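Local atomic coordinates of PelD (Pseudomonas aeruginosa, PDB entry 4ETZ), a protein that probably acts as a membrane-anchored receptor for the second messenger cyclic di-GMP in pellicle formation, this chain being its GAF and degenerate GGDEF part. Residues 9-14 with 147-152; 212-217 with 228-233. All coordinates share one frame; numbering follows the deposited sequence.

Interaction 1. Residues 9-14 with 147-152; sequences GLRQLL and ADLLQS
L149 reaches from helix 133-151 toward helix 2-16 and meets three of its residues in turn. Its CB faces CD2 of L14 at 3.9 Å. Beyond CG, which lies anti to the carbonyl carbon (chi1 -64°), the two methyls part. CD1 of L149 goes to CD2 of L10 at 4.3 Å, a loose apolar touch. CD2 of L149 lies against the aliphatic stem of R11, with CB, CG and CD of the arginine each about 4.0 Å from that methyl, and the two side chains cross at about a right angle. The stem of R11 runs extended as far as CD and bends at chi3 (79°), which carries the guanidinium away from the leucine. There NH2 bonds to the carbonyl of G211 and NH1 to the hydroxyl of Y170, so the charged end is held elsewhere while the methylenes pack here. L14 also sets its CG 3.8 Å from the carbonyl O of L149, and its CD1 just reaches CD2 of L150 at 4.5 Å. The axes of 9-14 and 147-151 approach to 10.2 Å and differ by 14°: a buried, leucine-rich, nearly parallel helix pairing that joins helix 2-16 to helix 133-151, a helix of the GAF domain.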
# COMPACT_ATOMS: atom_id res chain seq x y z
N GLY A 9 0.30 1.81 12.00
CA GLY A 9 1.30 1.94 13.07
C GLY A 9 2.69 2.30 12.56
O GLY A 9 3.31 3.29 13.00
N LEU A 10 3.18 1.51 11.61
CA LEU A 10 4.48 1.79 11.00
C LEU A 10 4.49 3.18 10.35
O LEU A 10 5.44 3.95 10.53
CB LEU A 10 4.87 0.71 9.99
CG LEU A 10 6.30 0.82 9.43
CD1 LEU A 10 7.38 0.87 10.51
CD2 LEU A 10 6.59 -0.33 8.43
N ARG A 11 3.43 3.48 9.60
CA ARG A 11 3.37 4.73 8.89
C ARG A 11 3.47 5.89 9.88
O ARG A 11 4.18 6.86 9.62
CB ARG A 11 2.12 4.85 8.00
CG ARG A 11 2.05 6.20 7.23
CD ARG A 11 0.90 6.22 6.22
NE ARG A 11 -0.37 6.47 6.90
CZ ARG A 11 -1.56 6.57 6.31
NH1 ARG A 11 -1.69 6.40 5.00
NH2 ARG A 11 -2.62 6.86 7.05
N GLN A 12 2.83 5.76 11.04
CA GLN A 12 2.86 6.84 12.02
C GLN A 12 4.23 7.00 12.64
O GLN A 12 4.63 8.12 12.93
CB GLN A 12 1.77 6.66 13.11
CG GLN A 12 0.33 6.26 12.57
CD GLN A 12 -0.18 7.01 11.28
OE1 GLN A 12 -0.68 6.36 10.32
NE2 GLN A 12 -0.07 8.36 11.29
N LEU A 13 4.93 5.89 12.86
CA LEU A 13 6.28 5.96 13.40
C LEU A 13 7.17 6.68 12.37
O LEU A 13 8.01 7.49 12.76
CB LEU A 13 6.79 4.54 13.70
CG LEU A 13 6.97 3.98 15.11
CD1 LEU A 13 6.21 4.74 16.25
CD2 LEU A 13 6.65 2.48 15.09
N LEU A 14 6.95 6.42 11.09
CA LEU A 14 7.65 7.12 9.99
C LEU A 14 7.42 8.64 9.97
O LEU A 14 8.35 9.41 9.78
CB LEU A 14 7.24 6.59 8.62
CG LEU A 14 8.06 5.61 7.77
CD1 LEU A 14 9.59 5.65 8.02
CD2 LEU A 14 7.52 4.17 7.83
N ALA A 147 8.22 -1.60 2.22
CA ALA A 147 9.12 -0.96 1.25
C ALA A 147 8.63 0.42 0.78
O ALA A 147 9.39 1.39 0.79
CB ALA A 147 9.37 -1.92 0.04
N ASP A 148 7.36 0.49 0.37
CA ASP A 148 6.76 1.73 -0.11
C ASP A 148 6.84 2.81 0.95
O ASP A 148 7.18 3.95 0.65
CB ASP A 148 5.27 1.55 -0.46
CG ASP A 148 5.04 0.68 -1.68
OD1 ASP A 148 5.99 0.36 -2.42
OD2 ASP A 148 3.87 0.31 -1.89
N LEU A 149 6.54 2.44 2.19
CA LEU A 149 6.55 3.38 3.32
C LEU A 149 7.95 3.89 3.64
O LEU A 149 8.13 5.07 3.98
CB LEU A 149 5.89 2.77 4.56
CG LEU A 149 4.38 2.44 4.44
CD1 LEU A 149 3.91 1.60 5.63
CD2 LEU A 149 3.50 3.72 4.38
N LEU A 150 8.96 3.02 3.50
CA LEU A 150 10.36 3.39 3.82
C LEU A 150 10.95 4.45 2.88
O LEU A 150 11.83 5.22 3.26
CB LEU A 150 11.27 2.16 3.88
CG LEU A 150 10.90 1.15 4.98
CD1 LEU A 150 11.71 -0.13 4.86
CD2 LEU A 150 11.12 1.79 6.36
N GLN A 151 10.45 4.47 1.65
CA GLN A 151 10.80 5.49 0.65
C GLN A 151 9.75 6.62 0.63
O GLN A 151 9.96 7.64 -0.02
CB GLN A 151 10.94 4.86 -0.75
CG GLN A 151 12.38 4.61 -1.27
CD GLN A 151 12.98 5.77 -2.09
OE1 GLN A 151 13.76 5.55 -3.03
NE2 GLN A 151 12.63 7.00 -1.71
N SER A 152 8.66 6.45 1.40
CA SER A 152 7.40 7.23 1.30
C SER A 152 7.42 8.60 2.00
O SER A 152 8.35 9.39 1.80
CB SER A 152 6.22 6.40 1.86
OG SER A 152 5.04 6.43 1.06

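Interaction 2. Residues 212-217 with 228-233; sequences LDVQLR and LVLLPL. With C2E (9,9'-[(2R,3R,3aS,5S,7aR,9R,10R,10aS,12S,14aR)-3,5,10,12-tetrahydroxy-5,12-dioxidooctahydro-2H,7H-difuro[3,2-d:3',2'-j][1,3,7,9,2,8]tetraoxadiphosphacyclododecine-2,9-diyl]bis(2-amino-1,9-dihydro-6H-purin-6-one)), chain C.
OD1 of D213 receives two donors: amino group N2 of the cyclic di-GMP at 3.2 Å and a water at 2.7 Å, which also donates to the carbonyl O of P232. The other carboxylate oxygen, OD2, accepts guanine N1 in a nearly straight bond (172°) whose modelled length, 2.5 Å, is shorter than expected and so doubtful. The two oxygens face N1 and N2 of one guanine, a paired contact that should limit the base's rotation. L231 flanks this pair: its CD2 lies 3.2 Å from OD2 of D213, while CB sits 3.6 Å from ligand N2. Putting CG anti to the carbonyl carbon (chi1 -50°) brings the branch alongside both. Further along, V214 and L230 exchange backbone bonds, as do L216 and L228; L230 N to V214 O is the straightest at 175°. V214 CG2 packs on L230 CB at 4.0 Å, the two side chains lying side by side on the face turned to helix 162-181. Q215 and V229 form the non-hydrogen-bonded pair between them. This is an antiparallel beta hairpin of the GGDEF domain, with D213 and R210 in the R-x-x-D spacing of the inhibitory I-site of this family.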
# COMPACT_ATOMS: atom_id res chain seq x y z
N LEU A 212 -5.63 3.91 5.80
CA LEU A 212 -4.82 3.92 4.56
C LEU A 212 -5.51 4.48 3.32
O LEU A 212 -4.89 4.56 2.25
CB LEU A 212 -4.32 2.51 4.23
CG LEU A 212 -2.95 1.92 4.58
CD1 LEU A 212 -1.92 2.71 5.45
CD2 LEU A 212 -3.16 0.50 5.07
N ASP A 213 -6.78 4.86 3.42
CA ASP A 213 -7.43 5.50 2.27
C ASP A 213 -6.71 6.75 1.82
O ASP A 213 -6.25 7.55 2.65
CB ASP A 213 -8.90 5.81 2.60
CG ASP A 213 -9.68 4.56 2.92
OD1 ASP A 213 -9.13 3.42 2.81
OD2 ASP A 213 -10.85 4.72 3.32
N VAL A 214 -6.58 6.91 0.51
CA VAL A 214 -5.99 8.13 -0.03
C VAL A 214 -6.96 8.78 -1.00
O VAL A 214 -7.79 8.10 -1.60
CB VAL A 214 -4.62 7.90 -0.71
CG1 VAL A 214 -3.49 7.71 0.37
CG2 VAL A 214 -4.69 6.74 -1.66
N GLN A 215 -6.81 10.09 -1.16
CA GLN A 215 -7.73 10.88 -1.96
C GLN A 215 -7.01 11.78 -2.94
O GLN A 215 -5.88 12.23 -2.71
CB GLN A 215 -8.66 11.73 -1.07
CG GLN A 215 -9.50 10.95 -0.04
CD GLN A 215 -10.48 11.84 0.70
OE1 GLN A 215 -10.36 13.06 0.65
NE2 GLN A 215 -11.48 11.23 1.38
N LEU A 216 -7.69 12.08 -4.02
CA LEU A 216 -7.17 13.03 -4.96
C LEU A 216 -8.30 13.95 -5.42
O LEU A 216 -9.34 13.50 -5.91
CB LEU A 216 -6.55 12.29 -6.15
CG LEU A 216 -5.10 12.52 -6.59
CD1 LEU A 216 -4.97 12.13 -8.06
CD2 LEU A 216 -4.58 13.96 -6.37
N ARG A 217 -8.08 15.26 -5.27
CA ARG A 217 -9.03 16.27 -5.73
C ARG A 217 -8.68 16.67 -7.16
O ARG A 217 -7.57 17.17 -7.41
CB ARG A 217 -8.99 17.50 -4.82
CG ARG A 217 -9.15 17.17 -3.35
CD ARG A 217 -8.88 18.41 -2.50
NE ARG A 217 -7.54 18.45 -1.90
CZ ARG A 217 -7.15 19.37 -1.01
NH1 ARG A 217 -7.98 20.34 -0.63
NH2 ARG A 217 -5.91 19.31 -0.52
N LEU A 228 -11.47 11.52 -6.18
CA LEU A 228 -11.07 10.09 -6.16
C LEU A 228 -10.71 9.60 -4.80
O LEU A 228 -9.92 10.23 -4.09
CB LEU A 228 -9.81 9.86 -7.01
CG LEU A 228 -9.85 9.07 -8.30
CD1 LEU A 228 -11.10 9.39 -9.13
CD2 LEU A 228 -8.58 9.31 -9.09
N VAL A 229 -11.29 8.47 -4.42
CA VAL A 229 -10.97 7.84 -3.17
C VAL A 229 -10.56 6.38 -3.47
O VAL A 229 -11.31 5.65 -4.13
CB VAL A 229 -12.18 7.86 -2.20
CG1 VAL A 229 -11.80 7.27 -0.83
CG2 VAL A 229 -12.76 9.32 -2.00
N LEU A 230 -9.37 5.99 -2.98
CA LEU A 230 -8.90 4.60 -3.07
C LEU A 230 -8.98 4.00 -1.70
O LEU A 230 -8.49 4.61 -0.74
CB LEU A 230 -7.45 4.56 -3.56
CG LEU A 230 -6.77 3.17 -3.49
CD1 LEU A 230 -7.41 2.21 -4.54
CD2 LEU A 230 -5.25 3.33 -3.74
N LEU A 231 -9.61 2.83 -1.59
CA LEU A 231 -9.73 2.08 -0.35
C LEU A 231 -8.82 0.81 -0.45
O LEU A 231 -9.30 -0.26 -0.86
CB LEU A 231 -11.20 1.65 -0.08
CG LEU A 231 -12.41 2.63 -0.14
CD1 LEU A 231 -13.67 1.97 0.49
CD2 LEU A 231 -12.11 3.88 0.55
N PRO A 232 -7.53 0.94 -0.05
CA PRO A 232 -6.62 -0.23 -0.08
C PRO A 232 -7.11 -1.33 0.79
O PRO A 232 -7.68 -1.07 1.85
CB PRO A 232 -5.28 0.33 0.52
CG PRO A 232 -5.36 1.79 0.33
CD PRO A 232 -6.82 2.18 0.37
N LEU A 233 -6.87 -2.57 0.38
CA LEU A 233 -7.06 -3.74 1.26
C LEU A 233 -8.46 -3.79 1.86
O LEU A 233 -8.64 -4.09 3.05
CB LEU A 233 -5.99 -3.81 2.35
CG LEU A 233 -4.52 -3.78 1.90
CD1 LEU A 233 -3.59 -3.44 3.05
CD2 LEU A 233 -4.12 -5.12 1.27
P1 C2E C . -18.13 1.61 10.74
O2P C2E C . -19.64 1.63 10.79
O1P C2E C . -17.40 2.93 10.68
O5' C2E C . -17.57 0.76 9.52
C5' C2E C . -18.02 -0.57 9.22
C4' C2E C . -17.14 -1.17 8.12
O4' C2E C . -17.20 -0.35 6.97
C3' C2E C . -15.64 -1.17 8.44
O3' C2E C . -15.20 -2.29 9.20
C2' C2E C . -14.95 -1.12 7.10
O2' C2E C . -14.73 -2.43 6.58
C1' C2E C . -15.93 -0.33 6.27
N9 C2E C . -15.49 1.10 6.24
C8 C2E C . -16.14 2.09 6.86
N7 C2E C . -15.58 3.28 6.65
C5 C2E C . -14.49 3.06 5.87
C6 C2E C . -13.42 3.89 5.27
O6 C2E C . -13.34 5.24 5.43
N1 C2E C . -12.48 3.26 4.51
C2 C2E C . -12.47 1.90 4.30
N2 C2E C . -11.49 1.38 3.53
N3 C2E C . -13.42 1.09 4.81
C4 C2E C . -14.43 1.61 5.59
P11 C2E C . -13.95 -2.14 10.21
O21 C2E C . -13.69 -3.52 10.74
O11 C2E C . -12.80 -1.43 9.53
O5A C2E C . -14.56 -1.24 11.37
C5A C2E C . -15.57 -1.73 12.22
C4A C2E C . -15.93 -0.58 13.14
O4A C2E C . -14.74 -0.20 13.83
C3A C2E C . -16.30 0.68 12.39
O3A C2E C . -17.67 0.76 12.03
C2A C2E C . -15.96 1.78 13.36
O2A C2E C . -16.95 1.96 14.35
C1A C2E C . -14.73 1.22 14.03
N91 C2E C . -13.56 1.79 13.34
C81 C2E C . -12.80 1.13 12.44
N71 C2E C . -11.80 1.93 11.98
C51 C2E C . -11.95 3.12 12.59
C61 C2E C . -11.22 4.39 12.55
O61 C2E C . -10.15 4.49 11.75
N11 C2E C . -11.65 5.43 13.28
C21 C2E C . -12.74 5.29 14.09
N21 C2E C . -13.14 6.36 14.82
N31 C2E C . -13.45 4.13 14.17
C41 C2E C . -13.10 3.04 13.46
O HOH W 1 -7.84 1.17 3.57

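Both segments of interaction 1 precede those of interaction 2 in sequence, and their centres lie about 17 Å apart, yet they touch through R11: its NH1 is 3.7 Å from CD1 of L212. R11 thus reaches the loop leading into D213. Helix 2-16 serves both contacts: R11 and L14 face the GAF helix, while L8 and R4 lie against L212 and L233 of the hairpin. R4 on this helix and Q1 just before it belong to the cyclic di-GMP pocket. The side chain of R11 is about 9 Å from the ligand and about 8 Å from the side chains of D213 and R210, so any influence on the pocket would probably be indirect.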